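Local coordinates for pfam DUF1093 family protein (Bacillus subtilis, PDB 3NPP) that is of unknown function but, as a DUF1093 family member made with a signal sequence, probably acts after export from the cytoplasm, at the interface of chains A and B. Residues are numbered along the deposited sequence; one frame, centred on the assembly and turned at random. Chains: chain A/B, Pfam DUF1093 family protein.

Contacts 1 and 2 are twins under the two-fold axis of the A/B pair, their C-alpha centres about 19 Å apart. In each, residues 3 and 4 of one chain reach over to strand 41-48 and the turn before strand 66-73 of the partner; contact 1 uses the arm of chain B, contact 2 that of chain A. The backbone bonds repeat, but A:Lys65 is incompletely modelled, whereas B:Lys65 is complete and packs beside A:Asn4. The exchanged arms suggest a dimer, yet they start a construct lacking the protein's N-terminal, signal-bearing segment, and the structure alone does not show that the pair forms in the cell.

Contact 1: the interface of chains A and B. Residues chain A 44-45, 62, 65, 67; chain B 3-4.
At its CD2 edge the phenyl ring of B:Phe3 is flanked from opposite sides of its plane by the methyl group of A:Ala62 and the CA of A:Lys65, both beyond the rim and well off the ring centre. A:Ala62 CB approaches B:Phe3 CD2 to 3.5 Å, and A:Lys65 CA lies 3.8 Å from B:Phe3 CD2. At the stem of the ring, B:Phe3 CB meets the methyl A:Val67 CG2 at 3.9 Å. On its other side B:Phe3 CB lies 4.0 Å from the methyl A:Val44 CG2. With CG turned anti to its own carbonyl carbon (chi1 -62°), the ring goes toward A:Ala62 and A:Lys65 while the carbonyl is left for A:Thr45. There B:Phe3 O accepts a nearly straight bond from A:Thr45 N (3.0 Å, 171° at the hydrogen), and water 1 links the same oxygen to the hydroxyl OG1 of A:Thr45. One residue on, B:Asn4 N gives a longer bond to A:Lys65 O, 3.2 Å. A:Val67 N then donates to B:Asn4 O at 3.0 Å. The backbone of the arm is thus gripped from both flanks. B:Phe3 ends a short strand paired in parallel with strand 41-48 at A:Val44, and B:Asn4 bonds on to A:Lys65 and A:Val67. By anchoring the arm at the start of the chain B construct on chain A, this patch probably helps to tie the two subunits together.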
ATOM      1  N   VAL A  44       1.650  -6.241  14.481  1.00 26.25           N
ATOM      2  CA  VAL A  44       0.606  -5.863  13.548  1.00 25.37           C
ATOM      3  C   VAL A  44      -0.607  -5.313  14.320  1.00 25.46           C
ATOM      4  O   VAL A  44      -1.029  -5.899  15.303  1.00 26.04           O
ATOM      5  CB  VAL A  44       0.244  -7.056  12.615  1.00 25.14           C
ATOM      6  CG1 VAL A  44      -0.206  -8.298  13.400  1.00 24.74           C
ATOM      7  CG2 VAL A  44      -0.783  -6.630  11.579  1.00 24.35           C
ATOM      8  N   THR A  45      -1.098  -4.160  13.884  1.00 24.39           N
ATOM      9  CA  THR A  45      -2.347  -3.578  14.309  1.00 23.94           C
ATOM     10  C   THR A  45      -3.336  -3.716  13.163  1.00 23.03           C
ATOM     11  O   THR A  45      -3.040  -3.309  12.064  1.00 23.92           O
ATOM     12  CB  THR A  45      -2.157  -2.114  14.637  1.00 25.04           C
ATOM     13  OG1 THR A  45      -1.351  -2.023  15.801  1.00 24.57           O
ATOM     14  CG2 THR A  45      -3.486  -1.393  14.881  1.00 25.13           C
ATOM     15  N   ALA A  62      -0.432  -7.639   4.131  1.00 21.24           N
ATOM     16  CA  ALA A  62       0.047  -6.289   4.061  1.00 21.85           C
ATOM     17  C   ALA A  62       0.722  -6.065   2.736  1.00 22.42           C
ATOM     18  O   ALA A  62       1.218  -7.005   2.109  1.00 21.71           O
ATOM     19  CB  ALA A  62       1.014  -5.998   5.209  1.00 22.80           C
ATOM     20  N   LYS A  65       4.113  -1.576   4.516  1.00 27.55           N
ATOM     21  CA  LYS A  65       3.754  -1.609   5.936  1.00 28.95           C
ATOM     22  C   LYS A  65       2.244  -1.468   6.203  1.00 28.10           C
ATOM     23  O   LYS A  65       1.840  -1.428   7.373  1.00 28.54           O
ATOM     24  CB  LYS A  65       4.552  -0.552   6.728  1.00 30.68           C
ATOM     25  CG  LYS A  65       4.053   0.850   6.583  1.00 34.43           C
ATOM     26  N   VAL A  67      -1.511  -2.803   6.285  1.00 24.59           N
ATOM     27  CA  VAL A  67      -2.408  -3.922   6.401  1.00 23.52           C
ATOM     28  C   VAL A  67      -3.657  -3.748   5.540  1.00 23.42           C
ATOM     29  O   VAL A  67      -4.316  -2.723   5.617  1.00 22.19           O
ATOM     30  CB  VAL A  67      -2.924  -4.083   7.850  1.00 24.41           C
ATOM     31  CG1 VAL A  67      -3.904  -5.236   7.896  1.00 25.81           C
ATOM     32  CG2 VAL A  67      -1.790  -4.330   8.834  1.00 23.92           C
TER
ATOM     33  N   PHE B   3       3.290  -3.021  11.372  1.00 27.98           N
ATOM     34  CA  PHE B   3       2.285  -2.912  10.327  1.00 26.27           C
ATOM     35  C   PHE B   3       1.030  -2.306  10.936  1.00 25.51           C
ATOM     36  O   PHE B   3       0.712  -2.562  12.099  1.00 25.46           O
ATOM     37  CB  PHE B   3       1.959  -4.290   9.739  1.00 25.57           C
ATOM     38  CG  PHE B   3       3.132  -4.956   9.074  1.00 27.23           C
ATOM     39  CD1 PHE B   3       4.096  -5.588   9.829  1.00 27.38           C
ATOM     40  CD2 PHE B   3       3.294  -4.919   7.697  1.00 30.18           C
ATOM     41  CE1 PHE B   3       5.191  -6.177   9.230  1.00 31.85           C
ATOM     42  CE2 PHE B   3       4.417  -5.499   7.097  1.00 32.48           C
ATOM     43  CZ  PHE B   3       5.353  -6.137   7.869  1.00 32.36           C
ATOM     44  N   ASN B   4       0.317  -1.507  10.150  1.00 25.73           N
ATOM     45  CA  ASN B   4      -0.965  -0.935  10.575  1.00 25.69           C
ATOM     46  C   ASN B   4      -1.803  -0.545   9.365  1.00 26.22           C
ATOM     47  O   ASN B   4      -1.279  -0.540   8.259  1.00 26.41           O
ATOM     48  CB  ASN B   4      -0.724   0.235  11.545  1.00 27.82           C
ATOM     49  CG  ASN B   4       0.003   1.365  10.914  1.00 29.24           C
ATOM     50  OD1 ASN B   4      -0.463   1.945   9.958  1.00 31.77           O
ATOM     51  ND2 ASN B   4       1.134   1.721  11.479  1.00 34.43           N
TER
HETATM   52  O   HOH W   1       1.443  -2.354  14.962  1.00 43.83           O

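Contact 2: the interface of chains A and B. Residues chain A 3-4; chain B 44-45, 65-67.
B:Thr45 N donates to A:Phe3 O at 3.0 Å, a backbone hydrogen bond bent to 149° at the hydrogen. On the opposite flank of the arm A:Asn4 N gives a bond to B:Lys65 O (2.9 Å), and A:Asn4 O takes one from B:Val67 N, also 2.9 Å. Parallel bridges pair A:Phe3 with B:Val44 and A:Asn4 with B:Tyr66: A:Phe3 ends a short strand set beside strand 41-48, and A:Asn4 bonds on to B:Lys65 and B:Val67.

Apolar contacts come from A:Phe3. Its CB rests against the CG2 methyl of B:Val67, and its ring atom CD2 lies 4.0 Å from B:Lys65 CA, so one side of the phenyl group runs along the backbone of the turn.

Van der Waals packing of an amide is the part played by A:Asn4. Its CG sits between the backbone N and the carbonyl carbon (chi1 75°), which carries the amide alongside B:Lys65 and B:Tyr66, pointing the same way as both. The amide plane stands 85° to the tyrosine ring, and A:Asn4 OD1 comes to the CD1-CE1 edge of B:Tyr66, near the ring plane and not over a face, 3.8 Å from both carbons. A:Asn4 ND2 packs 3.9 Å from B:Lys65 CD in the extended lysine chain. Replacing A:Asn4 with alanine is likely to leave the CD1-CE1 edge of B:Tyr66 without the amide oxygen and CD of B:Lys65 without its neighbour.

A water bridge completes the contact: water 2 is 2.8 Å from A:Phe3 O and also bonds the hydroxyl OG1 of B:Thr45, at 2.6 Å.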
ATOM      1  N   PHE A   3       7.980   8.090  -4.897  1.00 32.91           N
ATOM      2  CA  PHE A   3       7.067   6.946  -4.950  1.00 30.41           C
ATOM      3  C   PHE A   3       7.506   5.963  -6.007  1.00 28.51           C
ATOM      4  O   PHE A   3       7.967   6.375  -7.046  1.00 28.04           O
ATOM      5  CB  PHE A   3       5.636   7.420  -5.211  1.00 30.74           C
ATOM      6  CG  PHE A   3       5.165   8.470  -4.220  1.00 32.36           C
ATOM      7  CD1 PHE A   3       5.494   9.771  -4.394  1.00 32.86           C
ATOM      8  CD2 PHE A   3       4.447   8.125  -3.093  1.00 31.64           C
ATOM      9  CE1 PHE A   3       5.105  10.737  -3.471  1.00 38.05           C
ATOM     10  CE2 PHE A   3       4.044   9.126  -2.180  1.00 35.18           C
ATOM     11  CZ  PHE A   3       4.382  10.390  -2.373  1.00 34.60           C
ATOM     12  N   ASN A   4       7.346   4.654  -5.709  1.00 27.12           N
ATOM     13  CA  ASN A   4       7.813   3.563  -6.569  1.00 26.42           C
ATOM     14  C   ASN A   4       6.722   2.472  -6.794  1.00 24.77           C
ATOM     15  O   ASN A   4       5.764   2.368  -6.011  1.00 24.51           O
ATOM     16  CB  ASN A   4       9.123   2.977  -6.013  1.00 27.04           C
ATOM     17  CG  ASN A   4       8.911   2.108  -4.804  1.00 27.46           C
ATOM     18  OD1 ASN A   4       8.491   0.955  -4.921  1.00 26.91           O
ATOM     19  ND2 ASN A   4       9.243   2.635  -3.625  1.00 29.35           N
TER
ATOM     20  N   VAL B  44       7.411  10.384  -8.986  1.00 34.12           N
ATOM     21  CA  VAL B  44       6.690   9.108  -9.159  0.50 32.20           C
ATOM     22  C   VAL B  44       7.418   8.270 -10.206  1.00 31.04           C
ATOM     23  O   VAL B  44       7.824   8.795 -11.237  1.00 30.57           O
ATOM     24  CB  VAL B  44       5.191   9.330  -9.583  0.50 31.90           C
ATOM     25  CG1 VAL B  44       5.073  10.180 -10.811  0.50 32.28           C
ATOM     26  CG2 VAL B  44       4.520   8.027  -9.832  0.50 30.52           C
ATOM     27  N   THR B  45       7.617   6.980  -9.914  1.00 29.22           N
ATOM     28  CA  THR B  45       8.145   6.025 -10.880  1.00 28.06           C
ATOM     29  C   THR B  45       7.069   4.972 -11.077  1.00 26.72           C
ATOM     30  O   THR B  45       6.556   4.406 -10.100  1.00 26.01           O
ATOM     31  CB  THR B  45       9.467   5.383 -10.391  1.00 28.25           C
ATOM     32  OG1 THR B  45      10.488   6.373 -10.420  1.00 30.49           O
ATOM     33  CG2 THR B  45       9.883   4.201 -11.272  1.00 26.85           C
ATOM     34  N   LYS B  65       4.734   4.955   0.311  1.00 42.25           N
ATOM     35  CA  LYS B  65       5.751   5.103  -0.753  1.00 40.36           C
ATOM     36  C   LYS B  65       5.376   4.454  -2.114  1.00 37.01           C
ATOM     37  O   LYS B  65       6.198   4.465  -3.019  1.00 36.58           O
ATOM     38  CB  LYS B  65       7.120   4.568  -0.265  1.00 41.33           C
ATOM     39  CG  LYS B  65       7.145   3.059   0.158  1.00 44.85           C
ATOM     40  CD  LYS B  65       8.566   2.510   0.256  1.00 48.00           C
ATOM     41  CE  LYS B  65       8.604   1.230   1.023  1.00 50.32           C
ATOM     42  NZ  LYS B  65      10.004   0.826   1.309  1.00 53.24           N
ATOM     43  N   TYR B  66       4.166   3.897  -2.276  1.00 35.41           N
ATOM     44  CA  TYR B  66       3.838   3.142  -3.495  1.00 32.40           C
ATOM     45  C   TYR B  66       2.930   3.901  -4.445  1.00 32.43           C
ATOM     46  O   TYR B  66       1.986   4.549  -4.027  1.00 33.36           O
ATOM     47  CB  TYR B  66       3.185   1.806  -3.184  1.00 32.56           C
ATOM     48  CG  TYR B  66       4.054   0.735  -2.495  1.00 31.53           C
ATOM     49  CD1 TYR B  66       5.420   0.582  -2.781  1.00 29.52           C
ATOM     50  CD2 TYR B  66       3.469  -0.181  -1.635  1.00 33.20           C
ATOM     51  CE1 TYR B  66       6.178  -0.399  -2.171  1.00 28.91           C
ATOM     52  CE2 TYR B  66       4.210  -1.175  -1.038  1.00 31.18           C
ATOM     53  CZ  TYR B  66       5.578  -1.288  -1.317  1.00 30.29           C
ATOM     54  OH  TYR B  66       6.350  -2.267  -0.741  1.00 26.10           O
ATOM     55  N   VAL B  67       3.216   3.776  -5.736  1.00 30.58           N
ATOM     56  CA  VAL B  67       2.278   4.090  -6.761  1.00 30.72           C
ATOM     57  C   VAL B  67       1.297   2.925  -6.817  1.00 31.69           C
ATOM     58  O   VAL B  67       1.694   1.813  -7.026  1.00 31.76           O
ATOM     59  CB  VAL B  67       2.950   4.277  -8.117  1.00 29.27           C
ATOM     60  CG1 VAL B  67       1.903   4.479  -9.195  1.00 28.98           C
ATOM     61  CG2 VAL B  67       3.894   5.433  -8.065  1.00 27.94           C
TER
HETATM   62  O   HOH W   2      10.452   7.204  -7.921  1.00 38.45           O